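Local coordinates for protein 6-phospho-beta-d glycosidase (Streptococcus pyogenes, PDB 5FOO) that probably hydrolyses 6-phospho-beta-glucosides, as a family 1 glycoside hydrolase, at residues T50-D61 with N437-R445; P166-L175 with L246-E254. The protein carries 1 engineered substitution. All coordinates share one frame; numbering follows the deposited sequence.

Contact 1: T50-D61 with N437-R445; sequences TASDAYHQIESD and NNIHTQVRR
Arg-444 reaches from the beta hairpin of strands 435-437 and 444-446 to helix 54-67 and the turn that leads into it; this helix lies between the first and second strands (9-13 and 72-76) of the (beta/alpha)8 (TIM) barrel. Across the contact its guanidinium grips two groups. NE and NH2 meet the Asp-61 carboxylate side-on in a two-bond salt bridge, NE to OD1 2.8 Å and NH2 to OD2 2.8 Å, the two planes nearly coplanar. NH1 and NH2 then converge end-on on Ser-52 O; NH2 lies 2.8 Å from that oxygen, nearly straight out from the carbonyl. A bend at chi2 (69°) curls the arginine chain into this position. Over one face of the guanidinium lies the Gln-57 amide, stacked, the two planes tilted 22° from each other and OE1 above the rim. The same amide donates a nearly straight bond, NE2 to Gln-442 O 2.8 Å, while a water bridges Gln-57 OE1 and Gln-442 O. Gln-442, itself bent at chi2, brings its own amide to the type II' turn of Thr-50 to Asp-53: NE2 donates to Ala-51 O at 3.0 Å, and the methyl CG2 of Thr-50 rests near the same nitrogen. In the second shell, Asp-53 OD2 takes the other N-H of Gln-57 NE2, and Asp-53 OD1 accepts from His-56 ND1 in the imidazole plane. Ser-52 OG, bonded to Asp-420 O and Tyr-428 OH, also receives a weak bond from Asn-437 ND2. From the hairpin side, Asn-437 OD1 accepts from Arg-444 NH1 at 3.0 Å, and Asn-437 ND2 donates almost straight to Gln-442 OE1, 2.9 Å away and approached from above its carbonyl plane.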
loop_
_atom_site.group_PDB
_atom_site.type_symbol
_atom_site.label_atom_id
_atom_site.label_comp_id
_atom_site.label_asym_id
_atom_site.label_seq_id
_atom_site.Cartn_x
_atom_site.Cartn_y
_atom_site.Cartn_z
ATOM N N THR A 50 -5.580 -12.735 -15.599
ATOM C CA THR A 50 -6.705 -13.249 -14.876
ATOM C C THR A 50 -6.606 -12.935 -13.397
ATOM O O THR A 50 -7.640 -12.642 -12.813
ATOM C CB THR A 50 -6.857 -14.767 -15.143
ATOM O OG1 THR A 50 -7.281 -14.897 -16.501
ATOM C CG2 THR A 50 -7.921 -15.418 -14.278
ATOM N N ALA A 51 -5.385 -12.960 -12.835
ATOM C CA ALA A 51 -5.105 -12.745 -11.452
ATOM C C ALA A 51 -6.055 -13.580 -10.579
ATOM O O ALA A 51 -6.146 -14.782 -10.798
ATOM C CB ALA A 51 -5.162 -11.242 -11.139
ATOM N N SER A 52 -6.817 -12.984 -9.640
ATOM C CA SER A 52 -7.708 -13.798 -8.851
ATOM C C SER A 52 -9.172 -13.625 -9.287
ATOM O O SER A 52 -10.030 -13.893 -8.514
ATOM C CB SER A 52 -7.499 -13.559 -7.341
ATOM O OG SER A 52 -6.326 -14.270 -6.910
ATOM N N ASP A 53 -9.421 -13.189 -10.515
ATOM C CA ASP A 53 -10.742 -13.251 -11.136
ATOM C C ASP A 53 -11.817 -12.412 -10.380
ATOM O O ASP A 53 -13.031 -12.701 -10.458
ATOM C CB ASP A 53 -11.203 -14.733 -11.289
ATOM C CG ASP A 53 -12.411 -14.903 -12.218
ATOM O OD1 ASP A 53 -12.454 -14.096 -13.208
ATOM O OD2 ASP A 53 -13.293 -15.838 -11.941
ATOM N N ALA A 54 -11.377 -11.374 -9.679
ATOM C CA ALA A 54 -12.323 -10.473 -9.011
ATOM C C ALA A 54 -13.230 -9.712 -10.001
ATOM O O ALA A 54 -14.361 -9.325 -9.638
ATOM C CB ALA A 54 -11.604 -9.522 -8.078
ATOM N N TYR A 55 -12.785 -9.509 -11.242
ATOM C CA TYR A 55 -13.685 -8.976 -12.234
ATOM C C TYR A 55 -15.059 -9.727 -12.227
ATOM O O TYR A 55 -16.146 -9.091 -12.259
ATOM C CB TYR A 55 -13.080 -8.901 -13.641
ATOM C CG TYR A 55 -14.050 -8.281 -14.638
ATOM C CD1 TYR A 55 -14.164 -6.908 -14.756
ATOM C CD2 TYR A 55 -14.906 -9.078 -15.423
ATOM C CE1 TYR A 55 -15.105 -6.337 -15.604
ATOM C CE2 TYR A 55 -15.809 -8.502 -16.311
ATOM C CZ TYR A 55 -15.907 -7.126 -16.385
ATOM O OH TYR A 55 -16.809 -6.496 -17.264
ATOM N N HIS A 56 -14.996 -11.068 -12.141
ATOM C CA HIS A 56 -16.171 -11.897 -12.137
ATOM C C HIS A 56 -16.682 -12.192 -10.734
ATOM O O HIS A 56 -17.880 -12.200 -10.519
ATOM C CB HIS A 56 -15.887 -13.188 -12.886
ATOM C CG HIS A 56 -15.560 -12.995 -14.337
ATOM N ND1 HIS A 56 -14.310 -13.247 -14.858
ATOM C CD2 HIS A 56 -16.341 -12.662 -15.388
ATOM C CE1 HIS A 56 -14.335 -13.035 -16.166
ATOM N NE2 HIS A 56 -15.552 -12.674 -16.513
ATOM N N GLN A 57 -15.807 -12.385 -9.769
ATOM C CA GLN A 57 -16.197 -12.917 -8.461
ATOM C C GLN A 57 -16.309 -11.932 -7.296
ATOM O O GLN A 57 -16.479 -12.357 -6.173
ATOM C CB GLN A 57 -15.190 -14.016 -8.074
ATOM C CG GLN A 57 -15.248 -15.216 -9.019
ATOM C CD GLN A 57 -14.583 -16.448 -8.403
ATOM O OE1 GLN A 57 -14.938 -16.857 -7.300
ATOM N NE2 GLN A 57 -13.585 -17.001 -9.073
ATOM N N ILE A 58 -16.206 -10.637 -7.528
ATOM C CA ILE A 58 -16.278 -9.686 -6.442
ATOM C C ILE A 58 -17.528 -9.855 -5.583
ATOM O O ILE A 58 -17.434 -9.839 -4.325
ATOM C CB ILE A 58 -16.027 -8.206 -6.913
ATOM C CG1 ILE A 58 -15.798 -7.303 -5.698
ATOM C CG2 ILE A 58 -17.176 -7.722 -7.766
ATOM C CD1 ILE A 58 -14.611 -7.666 -4.854
ATOM N N GLU A 59 -18.680 -10.043 -6.200
ATOM C CA GLU A 59 -19.934 -10.171 -5.413
ATOM C C GLU A 59 -19.876 -11.401 -4.525
ATOM O O GLU A 59 -20.064 -11.295 -3.318
ATOM C CB GLU A 59 -21.187 -10.346 -6.292
ATOM C CG GLU A 59 -21.673 -9.109 -6.988
ATOM C CD GLU A 59 -20.985 -8.862 -8.310
ATOM O OE1 GLU A 59 -20.008 -9.600 -8.690
ATOM O OE2 GLU A 59 -21.421 -7.875 -8.945
ATOM N N SER A 60 -19.564 -12.565 -5.112
ATOM C CA SER A 60 -19.483 -13.797 -4.278
ATOM C C SER A 60 -18.352 -13.738 -3.254
ATOM O O SER A 60 -18.540 -14.184 -2.110
ATOM C CB SER A 60 -19.364 -15.062 -5.122
ATOM O OG SER A 60 -18.227 -14.960 -5.937
ATOM N N ASP A 61 -17.216 -13.113 -3.604
ATOM C CA ASP A 61 -16.117 -12.855 -2.634
ATOM C C ASP A 61 -16.591 -12.021 -1.438
ATOM O O ASP A 61 -16.291 -12.335 -0.251
ATOM C CB ASP A 61 -14.965 -12.074 -3.308
ATOM C CG ASP A 61 -14.049 -12.952 -4.215
ATOM O OD1 ASP A 61 -14.302 -14.194 -4.332
ATOM O OD2 ASP A 61 -13.064 -12.389 -4.801
ATOM N N ASN A 437 -6.892 -19.413 -2.979
ATOM C CA ASN A 437 -7.411 -19.406 -4.320
ATOM C C ASN A 437 -6.676 -20.459 -5.151
ATOM O O ASN A 437 -5.447 -20.510 -5.170
ATOM C CB ASN A 437 -7.214 -18.060 -5.024
ATOM C CG ASN A 437 -8.011 -17.956 -6.313
ATOM O OD1 ASN A 437 -9.043 -18.650 -6.499
ATOM N ND2 ASN A 437 -7.591 -17.082 -7.182
ATOM N N ASN A 438 -7.420 -21.288 -5.863
ATOM C CA ASN A 438 -6.779 -22.162 -6.849
ATOM C C ASN A 438 -6.597 -21.317 -8.097
ATOM O O ASN A 438 -7.556 -20.841 -8.687
ATOM C CB ASN A 438 -7.667 -23.351 -7.126
ATOM C CG ASN A 438 -7.080 -24.319 -8.137
ATOM O OD1 ASN A 438 -6.726 -24.006 -9.284
ATOM N ND2 ASN A 438 -6.941 -25.498 -7.692
ATOM N N ILE A 439 -5.373 -21.112 -8.527
ATOM C CA ILE A 439 -5.189 -20.210 -9.627
ATOM C C ILE A 439 -5.525 -20.762 -11.007
ATOM O O ILE A 439 -5.514 -20.026 -11.973
ATOM C CB ILE A 439 -3.824 -19.534 -9.623
ATOM C CG1 ILE A 439 -2.695 -20.551 -9.704
ATOM C CG2 ILE A 439 -3.698 -18.711 -8.361
ATOM C CD1 ILE A 439 -1.452 -19.876 -10.219
ATOM N N HIS A 440 -5.889 -22.030 -11.105
ATOM C CA HIS A 440 -6.306 -22.543 -12.372
ATOM C C HIS A 440 -7.826 -22.519 -12.477
ATOM O O HIS A 440 -8.313 -22.277 -13.540
ATOM C CB HIS A 440 -5.761 -23.958 -12.596
ATOM C CG HIS A 440 -4.317 -24.095 -12.295
ATOM N ND1 HIS A 440 -3.337 -23.625 -13.144
ATOM C CD2 HIS A 440 -3.683 -24.603 -11.210
ATOM C CE1 HIS A 440 -2.155 -23.846 -12.596
ATOM N NE2 HIS A 440 -2.340 -24.465 -11.442
ATOM N N THR A 441 -8.543 -22.820 -11.399
ATOM C CA THR A 441 -10.018 -22.877 -11.411
ATOM C C THR A 441 -10.707 -21.648 -10.802
ATOM O O THR A 441 -11.921 -21.564 -10.855
ATOM C CB THR A 441 -10.548 -24.091 -10.609
ATOM O OG1 THR A 441 -10.233 -23.944 -9.223
ATOM C CG2 THR A 441 -9.934 -25.431 -11.177
ATOM N N GLN A 442 -9.928 -20.766 -10.174
ATOM C CA GLN A 442 -10.417 -19.625 -9.387
ATOM C C GLN A 442 -11.445 -19.972 -8.299
ATOM O O GLN A 442 -12.223 -19.120 -7.846
ATOM C CB GLN A 442 -10.971 -18.590 -10.357
ATOM C CG GLN A 442 -9.954 -18.130 -11.364
ATOM C CD GLN A 442 -8.869 -17.298 -10.735
ATOM O OE1 GLN A 442 -9.048 -16.628 -9.680
ATOM N NE2 GLN A 442 -7.716 -17.311 -11.386
ATOM N N VAL A 443 -11.412 -21.211 -7.849
ATOM C CA VAL A 443 -12.194 -21.624 -6.700
ATOM C C VAL A 443 -11.517 -21.222 -5.407
ATOM O O VAL A 443 -10.312 -21.497 -5.195
ATOM C CB VAL A 443 -12.371 -23.161 -6.706
ATOM C CG1 VAL A 443 -13.027 -23.677 -5.397
ATOM C CG2 VAL A 443 -13.184 -23.530 -7.932
ATOM N N ARG A 444 -12.305 -20.648 -4.504
ATOM C CA ARG A 444 -11.810 -20.232 -3.181
ATOM C C ARG A 444 -12.051 -21.315 -2.127
ATOM O O ARG A 444 -13.001 -22.081 -2.203
ATOM C CB ARG A 444 -12.498 -18.952 -2.687
ATOM C CG ARG A 444 -12.040 -17.659 -3.317
ATOM C CD ARG A 444 -12.448 -17.555 -4.754
ATOM N NE ARG A 444 -12.473 -16.177 -5.215
ATOM C CZ ARG A 444 -11.809 -15.657 -6.240
ATOM N NH1 ARG A 444 -10.924 -16.362 -6.981
ATOM N NH2 ARG A 444 -12.014 -14.363 -6.536
ATOM N N ARG A 445 -11.187 -21.364 -1.130
ATOM C CA ARG A 445 -11.394 -22.194 0.013
ATOM C C ARG A 445 -10.776 -21.569 1.239
ATOM O O ARG A 445 -9.548 -21.425 1.312
ATOM C CB ARG A 445 -10.761 -23.572 -0.226
ATOM C CG ARG A 445 -10.926 -24.415 1.017
ATOM C CD ARG A 445 -10.933 -25.907 0.763
ATOM N NE ARG A 445 -11.522 -26.518 1.961
ATOM C CZ ARG A 445 -11.602 -27.821 2.225
ATOM N NH1 ARG A 445 -11.125 -28.732 1.369
ATOM N NH2 ARG A 445 -12.158 -28.206 3.383
HETATM O O HOH W 1 -15.252 -19.567 -7.527
#

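Contact 2: P166-L175 with L246-E254; sequences PMVVVEGSYL and LWNNDLFME
Helix 166-174 and the 246-254 part of helix 235-258 run closer to antiparallel than parallel, 131° between their directions, with their axes 10.5 Å apart at closest approach; the nearest CA atoms belong to Met-167 and Asn-248. The second helix widens into a pi-type turn here. Met-167 is a knob in a hole formed by Trp-247, Asn-248, Leu-251 and Phe-252. Its chain, bent at chi2 and chi3, swings the methyl over one face of the indole, CE 3.6 Å from the centroid of the five-membered ring, and brings SD obliquely alongside in a Met-aromatic contact. At the indole edge, NE1 donates to Glu-171 OE2 at 3.1 Å; the oxygen lies in the ring plane and is met on its anti side. Val-170 CG1 and Leu-175 CD1 approach the benzene part near CZ2. Toward the start of helix 166-174, Pro-166 sets its CG over the face of Phe-252 in a CH-pi contact, 3.7 Å from the ring centroid and almost on the normal, while Leu-251 CD2 covers the opposite face. Val-170 CG2 reaches the phenyl edge. Pro-166 and Phe-252 both also touch Leu-223 of strand 218-224. Pro-166 directly follows Glu-165 of the ligand pocket. Helix 166-174 comes after the fourth barrel strand and helix 235-258 after the fifth, as expected of the (beta/alpha)8 barrel of family 1 glycosidases.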
loop_
_atom_site.group_PDB
_atom_site.type_symbol
_atom_site.label_atom_id
_atom_site.label_comp_id
_atom_site.label_asym_id
_atom_site.label_seq_id
_atom_site.Cartn_x
_atom_site.Cartn_y
_atom_site.Cartn_z
ATOM N N PRO A 166 3.687 5.344 -1.896
ATOM C CA PRO A 166 4.322 6.040 -2.933
ATOM C C PRO A 166 5.845 5.930 -2.936
ATOM O O PRO A 166 6.425 5.916 -4.043
ATOM C CB PRO A 166 3.818 7.456 -2.771
ATOM C CG PRO A 166 3.524 7.589 -1.346
ATOM C CD PRO A 166 2.911 6.250 -1.042
ATOM N N MET A 167 6.488 5.749 -1.786
ATOM C CA MET A 167 7.976 5.556 -1.813
ATOM C C MET A 167 8.380 4.225 -2.458
ATOM O O MET A 167 9.478 4.087 -2.935
ATOM C CB MET A 167 8.604 5.656 -0.401
ATOM C CG MET A 167 10.174 5.593 -0.394
ATOM S SD MET A 167 10.846 6.875 -1.458
ATOM C CE MET A 167 10.871 8.214 -0.315
ATOM N N VAL A 168 7.511 3.216 -2.408
ATOM C CA VAL A 168 7.713 1.956 -3.114
ATOM C C VAL A 168 7.678 2.165 -4.651
ATOM O O VAL A 168 8.418 1.535 -5.367
ATOM C CB VAL A 168 6.731 0.842 -2.670
ATOM C CG1 VAL A 168 6.904 -0.405 -3.499
ATOM C CG2 VAL A 168 6.931 0.510 -1.174
ATOM N N VAL A 169 6.822 3.039 -5.149
ATOM C CA VAL A 169 6.844 3.406 -6.564
ATOM C C VAL A 169 8.175 4.125 -6.946
ATOM O O VAL A 169 8.744 3.851 -8.015
ATOM C CB VAL A 169 5.669 4.337 -6.887
ATOM C CG1 VAL A 169 5.778 4.918 -8.285
ATOM C CG2 VAL A 169 4.364 3.569 -6.790
ATOM N N VAL A 170 8.594 5.075 -6.119
ATOM C CA VAL A 170 9.792 5.804 -6.333
ATOM C C VAL A 170 10.968 4.800 -6.396
ATOM O O VAL A 170 11.759 4.872 -7.310
ATOM C CB VAL A 170 10.062 6.715 -5.162
ATOM C CG1 VAL A 170 11.490 7.289 -5.194
ATOM C CG2 VAL A 170 9.058 7.846 -5.088
ATOM N N GLU A 171 11.058 3.890 -5.414
ATOM C CA GLU A 171 12.136 2.940 -5.331
ATOM C C GLU A 171 12.070 1.903 -6.418
ATOM O O GLU A 171 13.063 1.732 -7.163
ATOM C CB GLU A 171 12.269 2.320 -3.921
ATOM C CG GLU A 171 12.848 3.416 -3.003
ATOM C CD GLU A 171 13.176 3.014 -1.549
ATOM O OE1 GLU A 171 12.730 1.879 -1.183
ATOM O OE2 GLU A 171 13.877 3.860 -0.807
ATOM N N GLY A 172 10.890 1.298 -6.587
ATOM C CA GLY A 172 10.647 0.294 -7.626
ATOM C C GLY A 172 10.969 0.733 -9.039
ATOM O O GLY A 172 11.695 -0.011 -9.780
ATOM N N SER A 173 10.451 1.895 -9.431
ATOM C CA SER A 173 10.591 2.391 -10.772
ATOM C C SER A 173 11.961 3.068 -11.020
ATOM O O SER A 173 12.509 3.012 -12.140
ATOM C CB SER A 173 9.410 3.346 -11.145
ATOM O OG SER A 173 8.220 2.615 -11.541
ATOM N N TYR A 174 12.519 3.710 -10.003
ATOM C CA TYR A 174 13.647 4.603 -10.251
ATOM C C TYR A 174 14.946 4.346 -9.456
ATOM O O TYR A 174 15.881 5.050 -9.679
ATOM C CB TYR A 174 13.190 6.056 -10.122
ATOM C CG TYR A 174 12.152 6.469 -11.190
ATOM C CD1 TYR A 174 12.556 6.842 -12.447
ATOM C CD2 TYR A 174 10.746 6.431 -10.929
ATOM C CE1 TYR A 174 11.650 7.197 -13.442
ATOM C CE2 TYR A 174 9.813 6.816 -11.914
ATOM C CZ TYR A 174 10.259 7.204 -13.174
ATOM O OH TYR A 174 9.390 7.549 -14.186
ATOM N N LEU A 175 14.998 3.345 -8.569
ATOM C CA LEU A 175 16.207 3.066 -7.730
ATOM C C LEU A 175 16.618 1.591 -7.712
ATOM O O LEU A 175 17.759 1.281 -7.934
ATOM C CB LEU A 175 16.039 3.557 -6.271
ATOM C CG LEU A 175 15.967 5.097 -6.169
ATOM C CD1 LEU A 175 15.467 5.570 -4.785
ATOM C CD2 LEU A 175 17.292 5.774 -6.506
ATOM N N LEU A 246 14.585 9.768 7.547
ATOM C CA LEU A 246 14.250 11.002 6.826
ATOM C C LEU A 246 13.666 10.757 5.443
ATOM O O LEU A 246 12.691 11.422 5.059
ATOM C CB LEU A 246 15.433 11.946 6.639
ATOM C CG LEU A 246 15.931 12.800 7.770
ATOM C CD1 LEU A 246 17.179 13.521 7.274
ATOM C CD2 LEU A 246 14.871 13.810 8.165
ATOM N N TRP A 247 14.331 9.872 4.686
ATOM C CA TRP A 247 13.939 9.486 3.358
ATOM C C TRP A 247 12.738 8.529 3.358
ATOM O O TRP A 247 11.740 8.826 2.730
ATOM C CB TRP A 247 15.139 8.865 2.566
ATOM C CG TRP A 247 14.764 8.356 1.231
ATOM C CD1 TRP A 247 14.552 7.044 0.913
ATOM C CD2 TRP A 247 14.581 9.096 0.008
ATOM N NE1 TRP A 247 14.198 6.927 -0.386
ATOM C CE2 TRP A 247 14.181 8.179 -0.965
ATOM C CE3 TRP A 247 14.668 10.445 -0.346
ATOM C CZ2 TRP A 247 13.917 8.548 -2.251
ATOM C CZ3 TRP A 247 14.411 10.803 -1.624
ATOM C CH2 TRP A 247 14.024 9.867 -2.569
ATOM N N ASN A 248 12.867 7.373 3.986
ATOM C CA ASN A 248 11.865 6.310 3.822
ATOM C C ASN A 248 10.533 6.602 4.541
ATOM O O ASN A 248 9.515 6.063 4.153
ATOM C CB ASN A 248 12.390 4.919 4.240
ATOM C CG ASN A 248 13.545 4.459 3.367
ATOM O OD1 ASN A 248 13.344 4.039 2.225
ATOM N ND2 ASN A 248 14.778 4.629 3.863
ATOM N N ASN A 249 10.575 7.420 5.585
ATOM C CA ASN A 249 9.397 7.726 6.394
ATOM C C ASN A 249 9.005 9.205 6.317
ATOM O O ASN A 249 7.872 9.514 5.897
ATOM C CB ASN A 249 9.590 7.260 7.835
ATOM C CG ASN A 249 9.762 5.748 7.909
ATOM O OD1 ASN A 249 9.415 5.038 6.971
ATOM N ND2 ASN A 249 10.257 5.265 8.988
ATOM N N ASP A 250 9.928 10.091 6.693
ATOM C CA ASP A 250 9.585 11.494 6.904
ATOM C C ASP A 250 9.114 12.246 5.694
ATOM O O ASP A 250 8.199 13.072 5.827
ATOM C CB ASP A 250 10.706 12.252 7.527
ATOM C CG ASP A 250 11.048 11.781 8.894
ATOM O OD1 ASP A 250 10.530 10.744 9.385
ATOM O OD2 ASP A 250 11.908 12.427 9.466
ATOM N N LEU A 251 9.709 11.989 4.520
ATOM C CA LEU A 251 9.381 12.748 3.304
ATOM C C LEU A 251 7.837 12.713 3.139
ATOM O O LEU A 251 7.179 13.727 3.133
ATOM C CB LEU A 251 10.078 12.133 2.078
ATOM C CG LEU A 251 10.063 12.931 0.774
ATOM C CD1 LEU A 251 10.947 12.277 -0.310
ATOM C CD2 LEU A 251 8.670 13.072 0.205
ATOM N N PHE A 252 7.272 11.531 3.010
ATOM C CA PHE A 252 5.847 11.461 2.708
ATOM C C PHE A 252 4.953 11.738 3.951
ATOM O O PHE A 252 3.849 12.268 3.780
ATOM C CB PHE A 252 5.462 10.151 2.021
ATOM C CG PHE A 252 5.879 10.067 0.566
ATOM C CD1 PHE A 252 5.283 10.848 -0.397
ATOM C CD2 PHE A 252 6.892 9.179 0.162
ATOM C CE1 PHE A 252 5.654 10.768 -1.750
ATOM C CE2 PHE A 252 7.310 9.122 -1.179
ATOM C CZ PHE A 252 6.673 9.902 -2.141
ATOM N N MET A 253 5.393 11.347 5.147
ATOM C CA MET A 253 4.625 11.603 6.374
ATOM C C MET A 253 4.502 13.083 6.690
ATOM O O MET A 253 3.419 13.542 6.964
ATOM C CB MET A 253 5.181 10.898 7.582
ATOM C CG MET A 253 4.886 9.411 7.617
ATOM S SD MET A 253 3.155 9.013 7.949
ATOM C CE MET A 253 3.023 9.590 9.639
ATOM N N GLU A 254 5.613 13.814 6.596
ATOM C CA GLU A 254 5.638 15.231 6.870
ATOM C C GLU A 254 4.772 15.930 5.871
ATOM O O GLU A 254 4.020 16.793 6.253
ATOM C CB GLU A 254 7.053 15.824 6.903
ATOM C CG GLU A 254 7.890 15.411 8.103
ATOM C CD GLU A 254 7.254 15.810 9.422
ATOM O OE1 GLU A 254 6.628 16.890 9.488
ATOM O OE2 GLU A 254 7.397 15.032 10.382
#

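Contacts 1 and 2 lie on opposite sides of the chain's centre, their own centres 32 Å apart and their nearest atoms about 18 Å apart, so neither touches the other. Between them sits the 6-phosphocyclophellitol: the Ser-52 side chain of contact 1 is about 11 Å from it, the Pro-166 side chain of contact 2 about 10 Å. They differ in character, since 50-61 with 437-445 is held mainly by charged and amide groups, and 166-175 with 246-254 by apolar and aromatic packing. Each has one segment close to the pocket in sequence: segment 437-445 begins five residues after Tyr-432, and segment 166-175 directly after Asn-164 and Glu-165.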